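Local structure of Cag38821 (Sulfolobus islandicus rod-shaped virus 1, 2X48) at residues Thr33-Ala38 and Val43-Val48; Val10-Glu15 and Ala24-Lys29. The protein is of unknown function but folds as a small helix-turn-helix protein and so probably binds DNA. All coordinates share one frame; numbering follows the deposited sequence.

Contact 1. Residues Thr33-Ala38 and Val43-Val48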
loop_
_atom_site.group_PDB
_atom_site.type_symbol
_atom_site.label_atom_id
_atom_site.label_comp_id
_atom_site.label_asym_id
_atom_site.label_seq_id
_atom_site.Cartn_x
_atom_site.Cartn_y
_atom_site.Cartn_z
ATOM N N THR A 33 9.863 -0.950 -2.714
ATOM C CA THR A 33 9.815 -0.367 -4.044
ATOM C C THR A 33 8.369 -0.214 -4.491
ATOM O O THR A 33 7.470 -0.775 -3.878
ATOM C CB THR A 33 10.539 -1.256 -5.042
ATOM O OG1 THR A 33 9.874 -2.526 -5.118
ATOM C CG2 THR A 33 12.001 -1.452 -4.622
ATOM N N VAL A 34 8.153 0.542 -5.561
ATOM C CA VAL A 34 6.825 0.726 -6.149
ATOM C C VAL A 34 6.261 -0.610 -6.650
ATOM O O VAL A 34 5.070 -0.899 -6.495
ATOM C CB VAL A 34 6.885 1.730 -7.314
ATOM C CG1 VAL A 34 5.558 1.796 -8.050
ATOM C CG2 VAL A 34 7.269 3.111 -6.796
ATOM N N GLN A 35 7.124 -1.419 -7.256
ATOM C CA GLN A 35 6.743 -2.764 -7.701
ATOM C C GLN A 35 6.206 -3.561 -6.507
ATOM O O GLN A 35 5.148 -4.188 -6.593
ATOM C CB GLN A 35 7.938 -3.457 -8.389
ATOM C CG GLN A 35 7.856 -4.989 -8.561
ATOM C CD GLN A 35 6.795 -5.447 -9.564
ATOM O OE1 GLN A 35 7.119 -6.100 -10.570
ATOM N NE2 GLN A 35 5.514 -5.130 -9.285
ATOM N N GLN A 36 6.925 -3.490 -5.390
ATOM C CA GLN A 36 6.597 -4.255 -4.196
ATOM C C GLN A 36 5.349 -3.729 -3.484
ATOM O O GLN A 36 4.613 -4.502 -2.883
ATOM C CB GLN A 36 7.791 -4.275 -3.228
ATOM C CG GLN A 36 8.948 -5.192 -3.663
ATOM C CD GLN A 36 10.267 -4.902 -2.951
ATOM O OE1 GLN A 36 10.356 -4.021 -2.106
ATOM N NE2 GLN A 36 11.294 -5.650 -3.300
ATOM N N ILE A 37 5.117 -2.421 -3.530
ATOM C CA ILE A 37 3.907 -1.838 -2.930
ATOM C C ILE A 37 2.667 -2.237 -3.733
ATOM O O ILE A 37 1.626 -2.537 -3.162
ATOM C CB ILE A 37 4.004 -0.289 -2.794
ATOM C CG1 ILE A 37 5.060 0.073 -1.751
ATOM C CG2 ILE A 37 2.672 0.297 -2.356
ATOM C CD1 ILE A 37 5.453 1.521 -1.745
ATOM N N ALA A 38 2.807 -2.275 -5.056
ATOM C CA ALA A 38 1.717 -2.627 -5.949
ATOM C C ALA A 38 1.255 -4.070 -5.745
ATOM O O ALA A 38 0.054 -4.343 -5.718
ATOM C CB ALA A 38 2.140 -2.403 -7.391
ATOM N N VAL A 43 -2.888 -3.360 -6.450
ATOM C CA VAL A 43 -3.110 -2.299 -7.428
ATOM C C VAL A 43 -1.946 -2.255 -8.422
ATOM O O VAL A 43 -1.006 -3.050 -8.331
ATOM C CB VAL A 43 -3.283 -0.920 -6.745
ATOM C CG1 VAL A 43 -4.471 -0.948 -5.801
ATOM C CG2 VAL A 43 -2.010 -0.508 -6.013
ATOM N N SER A 44 -2.031 -1.339 -9.381
ATOM C CA SER A 44 -0.980 -1.160 -10.378
ATOM C C SER A 44 0.106 -0.227 -9.856
ATOM O O SER A 44 -0.084 0.485 -8.873
ATOM C CB SER A 44 -1.558 -0.607 -11.679
ATOM O OG SER A 44 -2.041 0.710 -11.504
ATOM N N GLU A 45 1.249 -0.243 -10.531
ATOM C CA GLU A 45 2.356 0.641 -10.196
ATOM C C GLU A 45 1.983 2.110 -10.428
ATOM O O GLU A 45 2.456 2.988 -9.715
ATOM C CB GLU A 45 3.613 0.254 -10.986
ATOM C CG GLU A 45 4.150 -1.136 -10.622
ATOM C CD GLU A 45 5.526 -1.435 -11.204
ATOM O OE1 GLU A 45 6.435 -0.586 -11.079
ATOM O OE2 GLU A 45 5.704 -2.538 -11.770
ATOM N N ARG A 46 1.113 2.367 -11.400
ATOM C CA ARG A 46 0.623 3.719 -11.662
ATOM C C ARG A 46 -0.185 4.278 -10.494
ATOM O O ARG A 46 0.032 5.418 -10.086
ATOM C CB ARG A 46 -0.199 3.749 -12.948
ATOM C CG ARG A 46 0.657 3.541 -14.168
ATOM C CD ARG A 46 -0.164 3.333 -15.431
ATOM N NE ARG A 46 -0.880 4.534 -15.858
ATOM C CZ ARG A 46 -0.319 5.595 -16.440
ATOM N NH1 ARG A 46 0.996 5.649 -16.654
ATOM N NH2 ARG A 46 -1.081 6.622 -16.804
ATOM N N LYS A 47 -1.111 3.479 -9.965
ATOM C CA LYS A 47 -1.883 3.868 -8.778
ATOM C C LYS A 47 -0.959 4.185 -7.597
ATOM O O LYS A 47 -1.130 5.197 -6.916
ATOM C CB LYS A 47 -2.859 2.756 -8.381
ATOM C CG LYS A 47 -4.150 2.729 -9.175
ATOM C CD LYS A 47 -5.133 3.779 -8.676
ATOM C CE LYS A 47 -6.472 3.659 -9.375
ATOM N NZ LYS A 47 -7.387 4.786 -9.036
ATOM N N VAL A 48 0.021 3.315 -7.369
ATOM C CA VAL A 48 0.992 3.509 -6.292
ATOM C C VAL A 48 1.794 4.801 -6.481
ATOM O O VAL A 48 2.026 5.517 -5.519
ATOM C CB VAL A 48 1.973 2.318 -6.157
ATOM C CG1 VAL A 48 2.993 2.593 -5.053
ATOM C CG2 VAL A 48 1.219 1.007 -5.893
#
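Val43 N donates to Ala38 O over 3.2 Å, bent at the hydrogen (139°) but within the carbonyl plane, and this bond ties the turn back to helix 34-41 just before helix 45-52 begins. The two helices make a helix-turn-helix, the unit by which many small DNA-binding proteins read the major groove, and each starts with a cap: Thr33 OG1 accepts from Gln36 N in a capping box, Ser44 OG more weakly from Lys47 N. Val48 is the wedge between them. With its CG1 anti to the backbone N (chi1 178°), Val48 CG1 reaches Ile37 CG2 at 3.6 Å, and Val48 CG2 lies 3.7 Å from Ala38 CA. Ile37 also packs on Ala24 and Ala28, and Val43 on Leu20, so helix 17-29 completes a three-helix bundle. Towards the surface, Val34 CG1 sits 3.8 Å from Glu45 CB, while the aliphatic part of Glu45 runs past Ala38, whose CB is 4.0 Å from Glu45 CG. The polar ends beyond it meet loosely: the Gln35 amide and Glu45 carboxylate planes are 40° apart, and Gln35 NE2 stands 3.6 Å from Glu45 OE2 without a hydrogen bond.

Contact 2. Residues Val10-Glu15 and Ala24-Lys29. With PO4 (phosphate ion), chain D.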
loop_
_atom_site.group_PDB
_atom_site.type_symbol
_atom_site.label_atom_id
_atom_site.label_comp_id
_atom_site.label_asym_id
_atom_site.label_seq_id
_atom_site.Cartn_x
_atom_site.Cartn_y
_atom_site.Cartn_z
ATOM N N VAL A 10 3.599 -6.617 10.528
ATOM C CA VAL A 10 2.500 -5.662 10.566
ATOM C C VAL A 10 1.376 -6.128 9.662
ATOM O O VAL A 10 1.628 -6.629 8.566
ATOM C CB VAL A 10 2.947 -4.268 10.081
ATOM C CG1 VAL A 10 1.896 -3.226 10.428
ATOM C CG2 VAL A 10 4.291 -3.888 10.687
ATOM N N ARG A 11 0.137 -5.962 10.124
ATOM C CA ARG A 11 -1.041 -6.193 9.297
ATOM C C ARG A 11 -1.910 -4.961 9.240
ATOM O O ARG A 11 -2.337 -4.454 10.272
ATOM C CB ARG A 11 -1.850 -7.335 9.846
ATOM C CG ARG A 11 -1.030 -8.567 9.983
ATOM C CD ARG A 11 -1.850 -9.696 10.492
ATOM N NE ARG A 11 -1.110 -10.466 11.466
ATOM C CZ ARG A 11 -1.637 -11.451 12.175
ATOM N NH1 ARG A 11 -2.918 -11.796 12.004
ATOM N NH2 ARG A 11 -0.871 -12.098 13.046
ATOM N N TYR A 12 -2.172 -4.484 8.029
ATOM C CA TYR A 12 -2.959 -3.275 7.829
ATOM C C TYR A 12 -4.383 -3.649 7.427
ATOM O O TYR A 12 -4.579 -4.399 6.472
ATOM C CB TYR A 12 -2.311 -2.403 6.748
ATOM C CG TYR A 12 -0.842 -2.111 6.983
ATOM C CD1 TYR A 12 0.149 -2.997 6.548
ATOM C CD2 TYR A 12 -0.444 -0.950 7.637
ATOM C CE1 TYR A 12 1.505 -2.724 6.766
ATOM C CE2 TYR A 12 0.900 -0.667 7.854
ATOM C CZ TYR A 12 1.871 -1.555 7.420
ATOM O OH TYR A 12 3.194 -1.267 7.659
ATOM N N TYR A 13 -5.365 -3.143 8.169
ATOM C CA TYR A 13 -6.778 -3.385 7.873
ATOM C C TYR A 13 -7.262 -2.297 6.906
ATOM O O TYR A 13 -7.314 -1.115 7.266
ATOM C CB TYR A 13 -7.628 -3.363 9.151
ATOM C CG TYR A 13 -7.390 -4.515 10.126
ATOM C CD1 TYR A 13 -6.179 -4.652 10.814
ATOM C CD2 TYR A 13 -8.396 -5.446 10.395
ATOM C CE1 TYR A 13 -5.973 -5.698 11.714
ATOM C CE2 TYR A 13 -8.195 -6.495 11.297
ATOM C CZ TYR A 13 -6.981 -6.613 11.949
ATOM O OH TYR A 13 -6.789 -7.648 12.839
ATOM N N VAL A 14 -7.612 -2.710 5.687
ATOM C CA VAL A 14 -8.009 -1.802 4.603
ATOM C C VAL A 14 -9.511 -1.889 4.390
ATOM O O VAL A 14 -10.060 -2.976 4.251
ATOM C CB VAL A 14 -7.296 -2.188 3.286
ATOM C CG1 VAL A 14 -8.027 -1.650 2.078
ATOM C CG2 VAL A 14 -5.862 -1.709 3.315
ATOM N N GLU A 15 -10.168 -0.739 4.361
ATOM C CA GLU A 15 -11.626 -0.668 4.237
ATOM C C GLU A 15 -12.074 0.264 3.089
ATOM O O GLU A 15 -13.257 0.334 2.769
ATOM C CB GLU A 15 -12.186 -0.161 5.571
ATOM C CG GLU A 15 -13.381 -0.916 6.108
ATOM C CD GLU A 15 -13.624 -0.652 7.589
ATOM O OE1 GLU A 15 -12.650 -0.375 8.326
ATOM O OE2 GLU A 15 -14.797 -0.736 8.022
ATOM N N ALA A 24 0.356 2.527 1.527
ATOM C CA ALA A 24 1.348 2.826 0.511
ATOM C C ALA A 24 2.405 3.732 1.103
ATOM O O ALA A 24 3.598 3.456 0.972
ATOM C CB ALA A 24 0.694 3.490 -0.696
ATOM N N HIS A 25 1.962 4.804 1.762
ATOM C CA HIS A 25 2.881 5.767 2.408
ATOM C C HIS A 25 3.790 5.100 3.433
ATOM O O HIS A 25 4.984 5.405 3.475
ATOM C CB HIS A 25 2.132 6.918 3.104
ATOM C CG HIS A 25 1.514 7.911 2.166
ATOM N ND1 HIS A 25 0.566 8.827 2.577
ATOM C CD2 HIS A 25 1.697 8.129 0.841
ATOM C CE1 HIS A 25 0.203 9.572 1.548
ATOM N NE2 HIS A 25 0.874 9.168 0.483
ATOM N N GLU A 26 3.231 4.214 4.261
ATOM C CA GLU A 26 4.032 3.505 5.274
ATOM C C GLU A 26 5.067 2.592 4.635
ATOM O O GLU A 26 6.207 2.521 5.085
ATOM C CB GLU A 26 3.169 2.682 6.243
ATOM C CG GLU A 26 2.741 3.434 7.511
ATOM C CD GLU A 26 2.711 2.567 8.777
ATOM O OE1 GLU A 26 2.016 2.987 9.728
ATOM O OE2 GLU A 26 3.373 1.492 8.843
ATOM N N LEU A 27 4.670 1.877 3.601
ATOM C CA LEU A 27 5.567 0.893 3.012
ATOM C C LEU A 27 6.728 1.592 2.297
ATOM O O LEU A 27 7.871 1.121 2.334
ATOM C CB LEU A 27 4.797 -0.051 2.085
ATOM C CG LEU A 27 3.746 -0.918 2.783
ATOM C CD1 LEU A 27 2.899 -1.673 1.752
ATOM C CD2 LEU A 27 4.383 -1.900 3.778
ATOM N N ALA A 28 6.441 2.723 1.668
ATOM C CA ALA A 28 7.480 3.520 1.014
ATOM C C ALA A 28 8.517 3.969 2.030
ATOM O O ALA A 28 9.716 3.816 1.814
ATOM C CB ALA A 28 6.862 4.741 0.312
ATOM N N LYS A 29 8.046 4.528 3.136
ATOM C CA LYS A 29 8.927 4.966 4.224
ATOM C C LYS A 29 9.774 3.803 4.761
ATOM O O LYS A 29 10.901 4.013 5.192
ATOM C CB LYS A 29 8.124 5.612 5.367
ATOM C CG LYS A 29 7.569 7.024 5.072
ATOM C CD LYS A 29 6.855 7.600 6.294
ATOM C CE LYS A 29 6.419 9.052 6.107
ATOM N NZ LYS A 29 5.082 9.175 5.445
HETATM P P PO4 D . -2.098 -15.081 12.202
HETATM O O1 PO4 D . -3.024 -15.716 11.200
HETATM O O2 PO4 D . -2.968 -14.325 13.176
HETATM O O3 PO4 D . -1.271 -16.102 12.955
HETATM O O4 PO4 D . -1.158 -14.173 11.441
#
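Tyr12 and Glu26 are joined by a side-chain hydrogen bond that links the second strand of the N-terminal hairpin to helix 17-29. The backbones stay well apart, 10.1 Å from Tyr12 CA to Glu26 CA, and the phenol spans much of that gap. Tyr12 OH donates to Glu26 OE2 at 3.0 Å. The oxygen lies at the ring edge, close to the ring plane, and also comes within 3.4 Å of Tyr12 CE2; the carboxylate plane stands almost perpendicular to the ring (88°), and the hydroxyl meets OE2 from above that plane, 41° out of it. A bend at chi2 of Glu26 (-143°) helps bring the carboxylate to this edge. Leu27 adds an apolar touch from the next helical position, its CD2 4.2 Å from Tyr12 CE1, and Val10 CG1 lies over one ring face, 3.4 Å above the plane and offset toward the rim. Met30 also packs on Tyr12, while Val7 packs on Leu27. On the same strand, a phosphate ion, probably from the crystallisation liquor, lies by the Arg11 guanidinium but is placed too close for its bonding to be trusted. With a neutral phenol as donor, the Tyr12-Glu26 bond would be expected to favour the charged carboxylate slightly, and the negative charge to keep the phenol protonated, effects probably small because Glu26 is exposed to solvent.

How the contacts relate
The contacts lie on opposite sides of the chain's centre and illustrate two ways of joining elements in a 54-residue model. Contact 1 holds successive helices together through interlocking aliphatic groups and buries 370 Å²; contact 2 attaches the hairpin to helix 17-29 over a smaller interface of 137 Å², with a single hydrogen bond on its outer, solvent-facing side. Both are partly buried, with apolar residues on the inner side and charged or amide groups toward the surface. They share no segment, yet they meet at helix 17-29: Ile37 from contact 1 packs against Leu27 of contact 2, with Ile37 CG1 3.8 Å from Leu27 CB, which makes the interior continuous from hairpin to helix-turn-helix.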